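Local coordinates for protein CrRbcX-IIa (PDB 5BS1) that serves as an assembly chaperone for Rubisco in the green alga Chlamydomonas reinhardtii, working as a homodimer typical of the RbcX family, at the interface of chains A and B. Residues are numbered along the deposited sequence; one frame, centred on the assembly and turned at random. Chains: chain A/B, CrRbcX-IIa.

Contact 1: the interface of chains A and B. Residues chain A 22, 69, 90, 94; chain B 106, 109-110, 113-114.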
# COMPACT_ATOMS: atom_id res chain seq x y z
N ARG A 22 2.55 5.93 -4.18
CA ARG A 22 2.60 7.31 -4.65
C ARG A 22 1.62 8.17 -3.90
O ARG A 22 1.93 9.31 -3.53
CB ARG A 22 2.35 7.36 -6.18
CG ARG A 22 3.54 6.83 -6.99
CD ARG A 22 3.61 7.37 -8.40
NE ARG A 22 3.62 8.81 -8.28
CZ ARG A 22 2.76 9.67 -8.80
NH1 ARG A 22 2.82 10.93 -8.39
NH2 ARG A 22 1.90 9.31 -9.76
N ASP A 69 -2.23 12.70 -7.92
CA ASP A 69 -1.95 13.73 -8.95
C ASP A 69 -3.14 14.62 -9.30
O ASP A 69 -2.94 15.78 -9.62
CB ASP A 69 -1.39 13.08 -10.21
CG ASP A 69 -0.07 12.37 -9.96
OD1 ASP A 69 0.69 12.78 -9.05
OD2 ASP A 69 0.22 11.42 -10.69
N ARG A 90 7.51 15.24 -1.86
CA ARG A 90 7.12 13.87 -2.18
C ARG A 90 8.16 13.17 -3.06
O ARG A 90 8.34 11.96 -2.96
CB ARG A 90 5.71 13.77 -2.77
CG ARG A 90 5.59 14.16 -4.24
CD ARG A 90 4.16 14.05 -4.71
NE ARG A 90 4.02 14.40 -6.11
CZ ARG A 90 2.94 14.16 -6.86
NH1 ARG A 90 1.88 13.58 -6.34
NH2 ARG A 90 2.91 14.54 -8.13
N LEU A 94 11.09 9.81 -1.85
CA LEU A 94 11.46 8.57 -2.52
C LEU A 94 12.77 8.00 -2.02
O LEU A 94 12.93 6.78 -1.98
CB LEU A 94 11.54 8.75 -4.03
CG LEU A 94 10.26 9.18 -4.73
CD1 LEU A 94 10.54 9.56 -6.17
CD2 LEU A 94 9.24 8.06 -4.61
N ALA B 106 7.01 3.48 -8.70
CA ALA B 106 6.58 4.54 -7.78
C ALA B 106 7.51 5.74 -7.93
O ALA B 106 7.03 6.90 -7.94
CB ALA B 106 6.57 4.06 -6.33
N GLU B 109 7.33 7.28 -11.79
CA GLU B 109 6.07 7.95 -12.04
C GLU B 109 5.83 9.16 -11.15
O GLU B 109 5.07 10.03 -11.52
CB GLU B 109 4.91 6.94 -11.99
CG GLU B 109 5.09 5.93 -13.14
CD GLU B 109 4.02 4.89 -13.26
OE1 GLU B 109 2.93 5.08 -12.70
OE2 GLU B 109 4.30 3.83 -13.88
N THR B 110 6.50 9.24 -9.99
CA THR B 110 6.47 10.45 -9.20
C THR B 110 7.21 11.54 -9.98
O THR B 110 6.72 12.66 -10.10
CB THR B 110 7.14 10.24 -7.82
OG1 THR B 110 6.33 9.35 -7.07
CG2 THR B 110 7.23 11.57 -7.08
N ALA B 113 5.12 12.56 -13.00
CA ALA B 113 3.97 13.37 -12.63
C ALA B 113 4.37 14.79 -12.24
O ALA B 113 3.73 15.76 -12.65
CB ALA B 113 3.21 12.72 -11.50
N ASN B 114 5.44 14.91 -11.46
CA ASN B 114 5.92 16.24 -11.08
C ASN B 114 6.31 17.01 -12.33
O ASN B 114 5.93 18.17 -12.46
CB ASN B 114 7.10 16.16 -10.14
CG ASN B 114 6.72 15.76 -8.72
OD1 ASN B 114 5.55 15.68 -8.37
ND2 ASN B 114 7.72 15.65 -7.88
O HOH W 1 6.28 10.18 -4.42
O HOH W 2 1.56 6.71 -11.12
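A:Arg22 lies alongside B:Thr110, the two side chains sliding past each other in opposite directions, and its NE donates a hydrogen bond to the threonine hydroxyl OG1 at 3.0 Å. OG1 is held from several directions: its own proton goes to the backbone carbonyl O of B:Ala106 at 2.7 Å, one turn earlier in the same helix, and a water connects it to the carbonyl of A:Arg90. In this helix-packing patch of the dimer interface, an A:Arg22–A:Asp69–A:Arg90 network on helices 13-38, 69-78 and 80-96 shapes the surface receiving helix 99-121 of B. A bend at chi3 (56°) turns the arginine head across helix 99-121 of B, with the carbonyl O of B:Glu109 over the centre of one guanidinium face and CD packed on B:Glu109 CB. NH2 also reaches the B:Glu109 carboxylate through a second water. Within chain A, an end-on pair of bonds joins A:Arg22 to A:Asp69, NH1 to OD1 and NH2 to OD2, the latter a salt bridge of 2.8 Å. The carboxylate, thus fixed, rests against the methyl CB of B:Ala113, with OD2 at 3.4 Å. Replacing A:Arg22 with a leucine would probably leave the B:Thr110 hydroxyl without this donor from chain A and the A:Asp69 carboxylate, still held at OD1 by A:Arg90, freer to turn against B:Ala113. The other arginine, A:Arg90, also reaches OD1 with NH1 and NH2; the shared carboxylate probably helps bring the two positive groups together, with A:Arg22 NH1 over one face of the A:Arg90 guanidinium, displaced toward its rim. From the crowded chi1 position (77°), A:Arg90 runs extended to NE and presents its NE/NH2 side to B:Asn114. On the apolar flank, A:Leu94 CD1 meets B:Thr110 CB tip to tip at 3.8 Å. At B:Asn114, guanidinium and amide are nearly coplanar, and the amide oxygen OD1 accepts from both A:Arg90 NE at 3.0 Å, on a lone pair in the carbonyl plane, and NH2 at 2.9 Å.

Contact 2: the interface of chains A and B. Residues chain A 73, 76, 80, 87; chain B 117, 121.
The imidazole of A:His80 is met by the methyl CB of B:Ala121 along its CD2–NE2 side, not over the ring centre, with CD2 at 3.7 Å and NE2 only slightly farther. With CG anti to the backbone N (chi1 179°), the ring is carried away from the start of helix 80-96 toward the last turn of the partner's helix. The same alanine methyl packs on the selenium of A:Met76, 3.8 Å from SE, so the methyl rests against both, where selenomethionine and ring lie side by side. A:Met76 bends at chi3 (68°), which brings its terminal CE beside B:Leu117; CE lies 3.3 Å from the backbone O of this leucine and 4.0 Å from its CD2. B:Leu117 is the bulkier of these chain B side chains and is contacted on both branches. Its CD2 branch points toward A:Ala73 CB and A:Met76 CE, while CB and the CD1 branch meet the selenium of A:Met87, which lies 3.7 Å from CB. Both selenomethionines cross the leucine obliquely, and their selenium and methyl ends lie against its CB and its branches. The patch is a helix-packing surface: the C-terminal end of helix 99-121 of chain B settles into a groove formed by helices 69-78 and 80-96 of chain A, close to the turn that joins them.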
# COMPACT_ATOMS: atom_id res chain seq x y z
N ALA A 73 -2.94 18.59 -8.82
CA ALA A 73 -3.31 19.54 -9.85
C ALA A 73 -4.28 20.58 -9.29
O ALA A 73 -4.17 21.74 -9.61
CB ALA A 73 -3.96 18.81 -11.00
N MSE A 76 -2.28 22.98 -7.20
CA MSE A 76 -1.54 23.88 -8.07
C MSE A 76 -2.43 24.97 -8.64
O MSE A 76 -1.98 26.10 -8.77
CB MSE A 76 -0.79 23.12 -9.17
CG MSE A 76 0.20 24.02 -9.94
SE MSE A 76 1.28 22.85 -11.11
CE MSE A 76 -0.13 22.31 -12.36
N HIS A 80 0.19 27.75 -6.55
CA HIS A 80 1.30 27.15 -7.28
C HIS A 80 2.54 26.95 -6.41
O HIS A 80 3.19 25.90 -6.49
CB HIS A 80 1.61 28.07 -8.47
CG HIS A 80 2.74 27.62 -9.33
ND1 HIS A 80 4.00 28.15 -9.25
CD2 HIS A 80 2.78 26.70 -10.33
CE1 HIS A 80 4.78 27.55 -10.14
NE2 HIS A 80 4.06 26.69 -10.81
N MSE A 87 5.34 18.91 -4.21
CA MSE A 87 5.99 18.08 -5.26
C MSE A 87 7.43 17.78 -4.92
O MSE A 87 7.87 16.65 -5.05
CB MSE A 87 5.90 18.77 -6.61
CG MSE A 87 4.50 18.49 -7.14
SE MSE A 87 4.15 19.00 -9.00
CE MSE A 87 3.97 20.78 -8.30
N LEU B 117 3.19 18.20 -14.28
CA LEU B 117 2.48 19.27 -13.62
C LEU B 117 3.24 20.57 -13.70
O LEU B 117 2.67 21.64 -13.96
CB LEU B 117 2.20 18.89 -12.16
CG LEU B 117 1.14 17.80 -12.00
CD1 LEU B 117 1.18 17.16 -10.62
CD2 LEU B 117 -0.25 18.36 -12.29
N ALA B 121 2.23 24.32 -15.88
CA ALA B 121 2.10 25.63 -15.24
C ALA B 121 3.24 26.57 -15.57
O ALA B 121 3.20 27.75 -15.20
CB ALA B 121 2.00 25.44 -13.74

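Contact 1 and contact 2 lie about 12 Å apart, measured between the centres of their C-alpha atoms, and follow one another along helix 99-121 of chain B. Helices 69-78 and 80-96 of chain A serve both, while contact 1 also draws on helix 13-38. Hydrogen bonding across contact 1, backed by salt bridges within chain A, gives way to mainly apolar packing in contact 2 as the helix nears its end. A two-fold axis repeats each patch with the chains exchanged, so each subunit lays its long last helix on the helices of the other, consistent with an interlocked chaperone dimer.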